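Local coordinates for acyl-[acyl-carrier-protein]--UDP-N-acetylglucosamine O-acyltransferase (Helicobacter pylori, PDB 1J2Z) that transfers a (3R)-hydroxyacyl chain from acyl carrier protein to UDP-N-acetylglucosamine, the first step of lipid A biosynthesis, at residues K215-P220 against K242-F247. Residues are numbered along the deposited sequence; the frame is centred on the assembly and turned at random.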
ATOM      1  N   LYS A 215      -8.371  20.722 -28.136  1.00 35.65           N
ATOM      2  CA  LYS A 215      -7.395  21.760 -28.437  1.00 37.60           C
ATOM      3  C   LYS A 215      -8.047  23.134 -28.310  1.00 35.61           C
ATOM      4  O   LYS A 215      -7.449  24.072 -27.786  1.00 36.38           O
ATOM      5  CB  LYS A 215      -6.821  21.545 -29.841  1.00 42.80           C
ATOM      6  CG  LYS A 215      -5.949  20.294 -29.918  1.00 55.73           C
ATOM      7  CD  LYS A 215      -5.531  19.918 -31.333  1.00 60.79           C
ATOM      8  CE  LYS A 215      -4.720  18.618 -31.316  1.00 63.16           C
ATOM      9  NZ  LYS A 215      -4.374  18.110 -32.672  1.00 53.16           N
ATOM     10  N   ARG A 216      -9.290  23.242 -28.765  1.00 34.29           N
ATOM     11  CA  ARG A 216     -10.012  24.505 -28.681  1.00 37.43           C
ATOM     12  C   ARG A 216     -10.498  24.757 -27.258  1.00 38.89           C
ATOM     13  O   ARG A 216     -10.463  25.890 -26.774  1.00 36.55           O
ATOM     14  CB  ARG A 216     -11.196  24.502 -29.652  1.00 35.97           C
ATOM     15  CG  ARG A 216     -10.766  24.582 -31.108  1.00 35.30           C
ATOM     16  CD  ARG A 216     -11.947  24.610 -32.063  1.00 43.80           C
ATOM     17  NE  ARG A 216     -12.598  23.309 -32.184  1.00 44.83           N
ATOM     18  CZ  ARG A 216     -13.842  23.068 -31.792  1.00 44.52           C
ATOM     19  NH1 ARG A 216     -14.558  24.044 -31.254  1.00 46.36           N
ATOM     20  NH2 ARG A 216     -14.372  21.859 -31.944  1.00 37.60           N
ATOM     21  N   LEU A 217     -10.930  23.696 -26.583  1.00 33.04           N
ATOM     22  CA  LEU A 217     -11.416  23.817 -25.214  1.00 32.14           C
ATOM     23  C   LEU A 217     -10.343  24.298 -24.253  1.00 33.18           C
ATOM     24  O   LEU A 217     -10.616  25.109 -23.360  1.00 29.40           O
ATOM     25  CB  LEU A 217     -11.957  22.476 -24.711  1.00 31.06           C
ATOM     26  CG  LEU A 217     -13.368  22.085 -25.148  1.00 26.23           C
ATOM     27  CD1 LEU A 217     -13.696  20.695 -24.620  1.00 27.99           C
ATOM     28  CD2 LEU A 217     -14.367  23.116 -24.630  1.00 26.13           C
ATOM     29  N   PHE A 218      -9.124  23.802 -24.435  1.00 30.68           N
ATOM     30  CA  PHE A 218      -8.040  24.171 -23.543  1.00 32.88           C
ATOM     31  C   PHE A 218      -7.187  25.363 -23.943  1.00 37.01           C
ATOM     32  O   PHE A 218      -6.033  25.473 -23.524  1.00 39.61           O
ATOM     33  CB  PHE A 218      -7.150  22.956 -23.273  1.00 32.70           C
ATOM     34  CG  PHE A 218      -7.791  21.935 -22.378  1.00 39.10           C
ATOM     35  CD1 PHE A 218      -8.281  20.742 -22.895  1.00 36.55           C
ATOM     36  CD2 PHE A 218      -7.925  22.180 -21.014  1.00 42.76           C
ATOM     37  CE1 PHE A 218      -8.895  19.808 -22.070  1.00 35.75           C
ATOM     38  CE2 PHE A 218      -8.538  21.251 -20.179  1.00 37.03           C
ATOM     39  CZ  PHE A 218      -9.024  20.063 -20.710  1.00 40.45           C
ATOM     40  N   ARG A 219      -7.743  26.259 -24.753  1.00 38.34           N
ATOM     41  CA  ARG A 219      -7.008  27.460 -25.129  1.00 39.46           C
ATOM     42  C   ARG A 219      -6.984  28.308 -23.862  1.00 36.19           C
ATOM     43  O   ARG A 219      -7.930  28.289 -23.072  1.00 35.84           O
ATOM     44  CB  ARG A 219      -7.714  28.198 -26.269  1.00 37.92           C
ATOM     45  CG  ARG A 219      -7.446  27.579 -27.627  1.00 43.25           C
ATOM     46  CD  ARG A 219      -8.346  28.147 -28.707  1.00 52.05           C
ATOM     47  NE  ARG A 219      -8.063  27.543 -30.008  1.00 58.33           N
ATOM     48  CZ  ARG A 219      -8.841  27.667 -31.078  1.00 60.51           C
ATOM     49  NH1 ARG A 219      -9.961  28.377 -31.005  1.00 61.00           N
ATOM     50  NH2 ARG A 219      -8.504  27.077 -32.219  1.00 57.36           N
ATOM     51  N   PRO A 220      -5.900  29.059 -23.645  1.00 38.04           N
ATOM     52  CA  PRO A 220      -5.770  29.901 -22.453  1.00 36.48           C
ATOM     53  C   PRO A 220      -6.764  31.041 -22.232  1.00 41.50           C
ATOM     54  O   PRO A 220      -7.282  31.204 -21.128  1.00 32.73           O
ATOM     55  CB  PRO A 220      -4.332  30.406 -22.550  1.00 37.23           C
ATOM     56  CG  PRO A 220      -4.108  30.482 -24.028  1.00 36.41           C
ATOM     57  CD  PRO A 220      -4.712  29.185 -24.509  1.00 33.26           C
ATOM     58  N   LYS A 242     -21.458  16.953 -26.473  1.00 29.92           N
ATOM     59  CA  LYS A 242     -22.396  16.871 -25.358  1.00 38.95           C
ATOM     60  C   LYS A 242     -21.783  16.129 -24.176  1.00 32.54           C
ATOM     61  O   LYS A 242     -21.844  16.586 -23.034  1.00 33.51           O
ATOM     62  CB  LYS A 242     -23.680  16.148 -25.788  1.00 46.01           C
ATOM     63  CG  LYS A 242     -24.467  16.849 -26.885  1.00 61.70           C
ATOM     64  CD  LYS A 242     -25.771  16.113 -27.180  1.00 72.16           C
ATOM     65  CE  LYS A 242     -26.589  16.836 -28.243  1.00 79.86           C
ATOM     66  NZ  LYS A 242     -27.878  16.147 -28.537  1.00 81.67           N
ATOM     67  N   GLU A 243     -21.195  14.977 -24.464  1.00 32.12           N
ATOM     68  CA  GLU A 243     -20.579  14.142 -23.442  1.00 34.99           C
ATOM     69  C   GLU A 243     -19.434  14.851 -22.727  1.00 34.71           C
ATOM     70  O   GLU A 243     -19.345  14.835 -21.502  1.00 30.29           O
ATOM     71  CB  GLU A 243     -20.057  12.861 -24.086  1.00 36.49           C
ATOM     72  CG  GLU A 243     -19.526  11.841 -23.111  1.00 44.53           C
ATOM     73  CD  GLU A 243     -19.093  10.566 -23.805  1.00 53.13           C
ATOM     74  OE1 GLU A 243     -18.749   9.595 -23.096  1.00 55.68           O
ATOM     75  OE2 GLU A 243     -19.096  10.539 -25.057  1.00 47.47           O
ATOM     76  N   ILE A 244     -18.562  15.479 -23.507  1.00 35.12           N
ATOM     77  CA  ILE A 244     -17.401  16.173 -22.966  1.00 31.19           C
ATOM     78  C   ILE A 244     -17.712  17.506 -22.289  1.00 28.65           C
ATOM     79  O   ILE A 244     -17.302  17.742 -21.154  1.00 26.59           O
ATOM     80  CB  ILE A 244     -16.357  16.396 -24.079  1.00 25.93           C
ATOM     81  CG1 ILE A 244     -15.844  15.039 -24.563  1.00 24.95           C
ATOM     82  CG2 ILE A 244     -15.213  17.262 -23.573  1.00 29.93           C
ATOM     83  CD1 ILE A 244     -14.905  15.102 -25.739  1.00 19.90           C
ATOM     84  N   CYS A 245     -18.443  18.371 -22.981  1.00 28.39           N
ATOM     85  CA  CYS A 245     -18.764  19.682 -22.434  1.00 29.24           C
ATOM     86  C   CYS A 245     -19.718  19.677 -21.245  1.00 27.30           C
ATOM     87  O   CYS A 245     -19.549  20.465 -20.312  1.00 30.17           O
ATOM     88  CB  CYS A 245     -19.299  20.583 -23.546  1.00 28.62           C
ATOM     89  SG  CYS A 245     -18.081  20.830 -24.849  1.00 32.50           S
ATOM     90  N   SER A 246     -20.719  18.804 -21.258  1.00 27.66           N
ATOM     91  CA  SER A 246     -21.648  18.765 -20.131  1.00 26.14           C
ATOM     92  C   SER A 246     -20.897  18.256 -18.904  1.00 23.87           C
ATOM     93  O   SER A 246     -21.179  18.666 -17.776  1.00 23.81           O
ATOM     94  CB  SER A 246     -22.839  17.852 -20.436  1.00 26.44           C
ATOM     95  OG  SER A 246     -22.435  16.501 -20.517  1.00 31.41           O
ATOM     96  N   PHE A 247     -19.935  17.362 -19.125  1.00 23.19           N
ATOM     97  CA  PHE A 247     -19.132  16.829 -18.022  1.00 24.73           C
ATOM     98  C   PHE A 247     -18.378  17.989 -17.377  1.00 21.68           C
ATOM     99  O   PHE A 247     -18.396  18.166 -16.156  1.00 24.20           O
ATOM    100  CB  PHE A 247     -18.118  15.801 -18.536  1.00 26.65           C
ATOM    101  CG  PHE A 247     -17.215  15.253 -17.462  1.00 27.68           C
ATOM    102  CD1 PHE A 247     -17.677  14.292 -16.571  1.00 23.52           C
ATOM    103  CD2 PHE A 247     -15.913  15.728 -17.319  1.00 29.44           C
ATOM    104  CE1 PHE A 247     -16.859  13.809 -15.553  1.00 20.03           C
ATOM    105  CE2 PHE A 247     -15.084  15.254 -16.301  1.00 28.66           C
ATOM    106  CZ  PHE A 247     -15.559  14.292 -15.417  1.00 23.27           C
TER
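L217, in the last turn of helix 204-217, meets I244 and C245 of helix 239-250 with one methyl for each, and no hydrogen bond spans the two segments. Along 215-220, R216 turns to another helix and forms a salt bridge through NH1 with E231 of helix 224-234. At L217, CG sits anti to the carbonyl carbon (chi1 -80°), which, with CB directed at 242-247, turns CD1 and CD2 to that helix. CD1 lies 3.9 Å from I244 CG2, the branch methyl that stands anti to its own backbone N. Both helices belong to the C-terminal helical domain that follows the left-handed beta-helix in LpxA. CD2 faces C245, next in sequence to I244, at a looser 4.4 Å from C245 SG. The closest CA atoms of the two segments, those of L217 and C245, are 8.9 Å apart, and only 88 Å² is buried in total. All three residues are buried, and further side-chain contacts help surround them: L217 also touches S227, C245 touches E231 and L232, and I244 touches L213, Y214 and P179. The chain departs from the helix at F218 (phi/psi -92°/24°), whose side chain packs on L224 and K258. Just beyond, R219 N makes a weak 3.4 Å bond to R216 O, and R216 CG lies 3.5 Å above the R219 guanidinium plane, nearer its edge than its middle.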